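Local coordinates for protein alpha-toxin (Clostridium novyi, PDB 2VK9) that is a clostridial toxin of the TcdA/TcdB family, represented here by its catalytic domain, which contains a GT-A-type glycosyltransferase fold, at residues Ile402-Asn407 against Lys492-Met497; Asn407-Leu412 against Phe473-Asn478. One frame throughout, in Å; residues are numbered along the deposited sequence.

Overall arrangement
Both contacts are built on helix 396-422, which follows strand 382-391 of the mixed sheet, and their centres lie about 7 Å apart. Interaction 1 uses residues 402-407 of the helix and interaction 2 the following 407-412, with N407 common to both. Their partners flank helix 477-488: F473-N478 runs into its start, whereas K492-M497 follows its end. Interaction 2 is therefore nested inside the chain loop closed by interaction 1. The two also touch directly, L405 CD1 packing 3.7 Å from S475 CA. Of the 84 residues between the segments of interaction 1, 49 are helical and none is strand, so the contacts bring a helical region back onto helix 396-422 within the catalytic domain.

Interaction 1. Residues Ile402-Asn407 against Lys492-Met497; sequences ISQLEN and KNTFDM
Two hydrogen bonds tie one side of the helix to the loop, S403 to N493 and Q404 to T494. S403 OG donates to N493 OD1 at 2.7 Å, arriving in the carbonyl plane on a lone pair. Q404 NE2 reaches T494 O at 2.7 Å, also on a lone pair, and the N-H...O angle is 154°. A bend at chi2 sets CD of Q404 off the direct line of the chain, and the amide beyond it meets the loop. Its oxygen accepts from R408 NE, and NE2 also bonds D486, which in turn holds the backbone N of N493 and of T494. The loop is thus fixed both to helix 396-422 and to the preceding helix 477-488. Within it, T494 OG1 accepts from D496 N at 2.7 Å, which makes an ST turn. Stacking is the second kind of contact: CG of N407, anti to its backbone N (chi1 -177°), is directed at the loop, where its amide stacks on that of N493. The two planes lie 14° from parallel, with N407 CG 3.7 Å from N493 ND2. Packing is slighter at F495, where N407 ND2 approaches CZ obliquely at 4.0 Å.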
loop_
_atom_site.group_PDB
_atom_site.type_symbol
_atom_site.label_atom_id
_atom_site.label_comp_id
_atom_site.label_asym_id
_atom_site.label_seq_id
_atom_site.Cartn_x
_atom_site.Cartn_y
_atom_site.Cartn_z
ATOM N N ILE A 402 -9.958 -6.268 -0.219
ATOM C CA ILE A 402 -10.412 -6.395 1.174
ATOM C C ILE A 402 -10.292 -7.840 1.615
ATOM O O ILE A 402 -9.939 -8.122 2.762
ATOM C CB ILE A 402 -11.881 -5.921 1.368
ATOM C CG1 ILE A 402 -12.001 -4.409 1.157
ATOM C CG2 ILE A 402 -12.406 -6.310 2.751
ATOM C CD1 ILE A 402 -13.360 -3.958 0.668
ATOM N N SER A 403 -10.585 -8.745 0.679
ATOM C CA SER A 403 -10.447 -10.178 0.881
ATOM C C SER A 403 -8.979 -10.558 1.125
ATOM O O SER A 403 -8.676 -11.243 2.103
ATOM C CB SER A 403 -11.021 -10.923 -0.322
ATOM O OG SER A 403 -10.825 -12.318 -0.197
ATOM N N GLN A 404 -8.078 -10.087 0.258
ATOM C CA GLN A 404 -6.639 -10.277 0.457
ATOM C C GLN A 404 -6.193 -9.849 1.852
ATOM O O GLN A 404 -5.564 -10.625 2.573
ATOM C CB GLN A 404 -5.827 -9.503 -0.576
ATOM C CG GLN A 404 -5.708 -10.157 -1.937
ATOM C CD GLN A 404 -4.819 -11.402 -1.964
ATOM O OE1 GLN A 404 -4.056 -11.678 -1.027
ATOM N NE2 GLN A 404 -4.917 -12.161 -3.056
ATOM N N LEU A 405 -6.525 -8.615 2.223
ATOM C CA LEU A 405 -6.115 -8.060 3.507
ATOM C C LEU A 405 -6.641 -8.905 4.670
ATOM O O LEU A 405 -5.884 -9.227 5.588
ATOM C CB LEU A 405 -6.562 -6.592 3.650
ATOM C CG LEU A 405 -6.094 -5.826 4.899
ATOM C CD1 LEU A 405 -4.699 -5.293 4.731
ATOM C CD2 LEU A 405 -7.006 -4.670 5.207
ATOM N N GLU A 406 -7.927 -9.265 4.614
ATOM C CA GLU A 406 -8.566 -10.056 5.665
ATOM C C GLU A 406 -7.938 -11.433 5.767
ATOM O O GLU A 406 -7.695 -11.938 6.863
ATOM C CB GLU A 406 -10.053 -10.214 5.390
ATOM C CG GLU A 406 -10.921 -9.085 5.900
ATOM C CD GLU A 406 -12.342 -9.160 5.363
ATOM O OE1 GLU A 406 -12.654 -10.136 4.640
ATOM O OE2 GLU A 406 -13.151 -8.243 5.656
ATOM N N ASN A 407 -7.672 -12.027 4.608
ATOM C CA ASN A 407 -7.041 -13.337 4.527
ATOM C C ASN A 407 -5.641 -13.360 5.136
ATOM O O ASN A 407 -5.327 -14.232 5.940
ATOM C CB ASN A 407 -6.989 -13.805 3.073
ATOM C CG ASN A 407 -6.405 -15.189 2.929
ATOM O OD1 ASN A 407 -6.989 -16.171 3.379
ATOM N ND2 ASN A 407 -5.246 -15.272 2.293
ATOM N N LYS A 492 -9.043 -16.402 -6.126
ATOM C CA LYS A 492 -9.224 -15.617 -4.898
ATOM C C LYS A 492 -8.166 -15.947 -3.857
ATOM O O LYS A 492 -7.763 -17.101 -3.721
ATOM C CB LYS A 492 -10.633 -15.801 -4.315
ATOM C CG LYS A 492 -11.022 -17.235 -3.955
ATOM C CD LYS A 492 -12.541 -17.362 -3.712
ATOM C CE LYS A 492 -12.941 -18.776 -3.248
ATOM N NZ LYS A 492 -12.664 -18.999 -1.789
ATOM N N ASN A 493 -7.716 -14.925 -3.132
ATOM C CA ASN A 493 -6.724 -15.084 -2.060
ATOM C C ASN A 493 -5.373 -15.658 -2.485
ATOM O O ASN A 493 -4.685 -16.273 -1.667
ATOM C CB ASN A 493 -7.288 -15.923 -0.906
ATOM C CG ASN A 493 -8.469 -15.272 -0.246
ATOM O OD1 ASN A 493 -8.764 -14.104 -0.480
ATOM N ND2 ASN A 493 -9.159 -16.026 0.591
ATOM N N THR A 494 -4.988 -15.462 -3.744
ATOM C CA THR A 494 -3.675 -15.912 -4.175
ATOM C C THR A 494 -2.590 -15.059 -3.540
ATOM O O THR A 494 -2.826 -13.903 -3.198
ATOM C CB THR A 494 -3.504 -15.891 -5.706
ATOM O OG1 THR A 494 -2.154 -16.247 -6.026
ATOM C CG2 THR A 494 -3.784 -14.514 -6.279
ATOM N N PHE A 495 -1.404 -15.631 -3.383
ATOM C CA PHE A 495 -0.243 -14.847 -2.982
ATOM C C PHE A 495 0.580 -14.511 -4.212
ATOM O O PHE A 495 1.655 -13.928 -4.109
ATOM C CB PHE A 495 0.608 -15.593 -1.947
ATOM C CG PHE A 495 -0.116 -15.888 -0.666
ATOM C CD1 PHE A 495 -0.762 -17.102 -0.481
ATOM C CD2 PHE A 495 -0.159 -14.948 0.354
ATOM C CE1 PHE A 495 -1.445 -17.378 0.700
ATOM C CE2 PHE A 495 -0.842 -15.213 1.534
ATOM C CZ PHE A 495 -1.483 -16.437 1.709
ATOM N N ASP A 496 0.068 -14.873 -5.383
ATOM C CA ASP A 496 0.819 -14.658 -6.612
ATOM C C ASP A 496 0.726 -13.235 -7.124
ATOM O O ASP A 496 -0.189 -12.493 -6.782
ATOM C CB ASP A 496 0.416 -15.660 -7.696
ATOM C CG ASP A 496 0.968 -17.047 -7.431
ATOM O OD1 ASP A 496 2.179 -17.166 -7.117
ATOM O OD2 ASP A 496 0.187 -18.016 -7.531
ATOM N N MET A 497 1.699 -12.867 -7.943
ATOM C CA MET A 497 1.783 -11.527 -8.489
ATOM C C MET A 497 1.762 -11.545 -10.006
ATOM O O MET A 497 1.957 -12.586 -10.630
ATOM C CB MET A 497 3.021 -10.822 -7.954
ATOM C CG MET A 497 2.760 -10.205 -6.609
ATOM S SD MET A 497 4.206 -10.095 -5.549
ATOM C CE MET A 497 3.905 -11.472 -4.424
#

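Interaction 2. Residues Asn407-Leu412 against Phe473-Asn478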
loop_
_atom_site.group_PDB
_atom_site.type_symbol
_atom_site.label_atom_id
_atom_site.label_comp_id
_atom_site.label_asym_id
_atom_site.label_seq_id
_atom_site.Cartn_x
_atom_site.Cartn_y
_atom_site.Cartn_z
ATOM N N ASN A 407 -7.672 -12.027 4.608
ATOM C CA ASN A 407 -7.041 -13.337 4.527
ATOM C C ASN A 407 -5.641 -13.360 5.136
ATOM O O ASN A 407 -5.327 -14.232 5.940
ATOM C CB ASN A 407 -6.989 -13.805 3.073
ATOM C CG ASN A 407 -6.405 -15.189 2.929
ATOM O OD1 ASN A 407 -6.989 -16.171 3.379
ATOM N ND2 ASN A 407 -5.246 -15.272 2.293
ATOM N N ARG A 408 -4.813 -12.395 4.752
ATOM C CA ARG A 408 -3.443 -12.322 5.236
ATOM C C ARG A 408 -3.352 -12.015 6.719
ATOM O O ARG A 408 -2.460 -12.519 7.399
ATOM C CB ARG A 408 -2.656 -11.295 4.439
ATOM C CG ARG A 408 -2.339 -11.789 3.068
ATOM C CD ARG A 408 -2.100 -10.671 2.128
ATOM N NE ARG A 408 -2.052 -11.174 0.764
ATOM C CZ ARG A 408 -0.943 -11.308 0.048
ATOM N NH1 ARG A 408 0.236 -10.954 0.556
ATOM N NH2 ARG A 408 -1.023 -11.784 -1.184
ATOM N N TYR A 409 -4.273 -11.195 7.215
ATOM C CA TYR A 409 -4.284 -10.837 8.624
ATOM C C TYR A 409 -4.782 -11.979 9.490
ATOM O O TYR A 409 -4.230 -12.219 10.560
ATOM C CB TYR A 409 -5.069 -9.540 8.879
ATOM C CG TYR A 409 -4.170 -8.320 8.942
ATOM C CD1 TYR A 409 -3.566 -7.936 10.146
ATOM C CD2 TYR A 409 -3.893 -7.569 7.793
ATOM C CE1 TYR A 409 -2.718 -6.832 10.208
ATOM C CE2 TYR A 409 -3.050 -6.464 7.845
ATOM C CZ TYR A 409 -2.469 -6.103 9.060
ATOM O OH TYR A 409 -1.642 -5.014 9.116
ATOM N N GLU A 410 -5.808 -12.693 9.023
ATOM C CA GLU A 410 -6.348 -13.827 9.778
ATOM C C GLU A 410 -5.315 -14.941 9.945
ATOM O O GLU A 410 -5.134 -15.460 11.045
ATOM C CB GLU A 410 -7.645 -14.356 9.164
ATOM C CG GLU A 410 -8.885 -13.480 9.432
ATOM C CD GLU A 410 -8.986 -12.954 10.883
ATOM O OE1 GLU A 410 -9.348 -13.741 11.794
ATOM O OE2 GLU A 410 -8.712 -11.745 11.110
ATOM N N ILE A 411 -4.625 -15.268 8.853
ATOM C CA ILE A 411 -3.513 -16.212 8.877
ATOM C C ILE A 411 -2.465 -15.790 9.914
ATOM O O ILE A 411 -2.097 -16.593 10.781
ATOM C CB ILE A 411 -2.886 -16.393 7.464
ATOM C CG1 ILE A 411 -3.826 -17.214 6.566
ATOM C CG2 ILE A 411 -1.516 -17.063 7.538
ATOM C CD1 ILE A 411 -3.541 -17.086 5.067
ATOM N N LEU A 412 -2.011 -14.534 9.835
ATOM C CA LEU A 412 -1.008 -13.988 10.760
ATOM C C LEU A 412 -1.460 -14.026 12.217
ATOM O O LEU A 412 -0.748 -14.525 13.082
ATOM C CB LEU A 412 -0.639 -12.555 10.367
ATOM C CG LEU A 412 0.211 -11.714 11.335
ATOM C CD1 LEU A 412 1.690 -12.015 11.188
ATOM C CD2 LEU A 412 -0.040 -10.231 11.108
ATOM N N PHE A 473 3.870 -7.077 2.795
ATOM C CA PHE A 473 3.224 -8.385 2.603
ATOM C C PHE A 473 1.811 -8.474 3.175
ATOM O O PHE A 473 1.022 -9.326 2.755
ATOM C CB PHE A 473 4.066 -9.495 3.244
ATOM C CG PHE A 473 5.361 -9.780 2.530
ATOM C CD1 PHE A 473 6.472 -8.941 2.695
ATOM C CD2 PHE A 473 5.482 -10.899 1.711
ATOM C CE1 PHE A 473 7.684 -9.210 2.037
ATOM C CE2 PHE A 473 6.683 -11.174 1.055
ATOM C CZ PHE A 473 7.786 -10.326 1.219
ATOM N N PHE A 474 1.499 -7.610 4.140
ATOM C CA PHE A 474 0.225 -7.703 4.851
ATOM C C PHE A 474 -0.781 -6.615 4.508
ATOM O O PHE A 474 -1.974 -6.895 4.422
ATOM C CB PHE A 474 0.450 -7.782 6.362
ATOM C CG PHE A 474 1.341 -8.917 6.774
ATOM C CD1 PHE A 474 2.707 -8.725 6.916
ATOM C CD2 PHE A 474 0.819 -10.182 6.997
ATOM C CE1 PHE A 474 3.533 -9.776 7.281
ATOM C CE2 PHE A 474 1.639 -11.236 7.365
ATOM C CZ PHE A 474 2.994 -11.036 7.503
ATOM N N SER A 475 -0.308 -5.389 4.301
ATOM C CA SER A 475 -1.213 -4.274 3.993
ATOM C C SER A 475 -0.773 -3.421 2.806
ATOM O O SER A 475 -1.561 -2.650 2.252
ATOM C CB SER A 475 -1.427 -3.398 5.234
ATOM O OG SER A 475 -0.213 -2.799 5.653
ATOM N N GLY A 476 0.485 -3.579 2.413
ATOM C CA GLY A 476 1.080 -2.747 1.378
ATOM C C GLY A 476 0.990 -3.325 -0.016
ATOM O O GLY A 476 0.191 -4.233 -0.268
ATOM N N PRO A 477 1.827 -2.806 -0.932
ATOM C CA PRO A 477 1.795 -3.072 -2.375
ATOM C C PRO A 477 1.608 -4.533 -2.796
ATOM O O PRO A 477 0.932 -4.787 -3.790
ATOM C CB PRO A 477 3.145 -2.543 -2.853
ATOM C CG PRO A 477 3.440 -1.435 -1.920
ATOM C CD PRO A 477 2.904 -1.866 -0.582
ATOM N N ASN A 478 2.182 -5.483 -2.059
ATOM C CA ASN A 478 2.094 -6.893 -2.459
ATOM C C ASN A 478 0.671 -7.424 -2.459
ATOM O O ASN A 478 0.320 -8.261 -3.282
ATOM C CB ASN A 478 2.998 -7.786 -1.598
ATOM C CG ASN A 478 4.497 -7.629 -1.928
ATOM O OD1 ASN A 478 4.893 -6.881 -2.839
ATOM N ND2 ASN A 478 5.336 -8.345 -1.172
#
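R408 begins the contact by carrying its guanidinium to the backbone of F473. Its chain is extended from CG to NE, and NH1 donates to F473 O at 2.8 Å with an N-H...O angle of 150°. The oxygen sits at the edge of the guanidinium, 13° out of its plane, while the donor is tilted 15° from the carbonyl plane. Q404 accepts from NE, which gives the buried guanidinium a second partner and helps fix its rotation. The carbonyl O of R408 meets the edge of the F474 ring, 4.0 Å from CD2. Next along the helix, Y409 crosses F474 obliquely, its CE2 4.0 Å from F474 CB. Y409 OH lies 4.2 Å from S475 CB, which sits near the plane of the ring at its edge; the hydroxyl is hydrogen-bonded to E256, and Y252 stacks on the ring. One turn beyond R408, L412 packs on F474 at about a right angle, CD1 standing 3.9 Å from CE2. F452 also meets the F474 ring. The contact is largely buried apolar packing of a helix against an incoming loop, with one arginine-to-carbonyl bond, and it joins helix 396-422 to the lead-in of helix 477-488 in the catalytic domain of this toxin family.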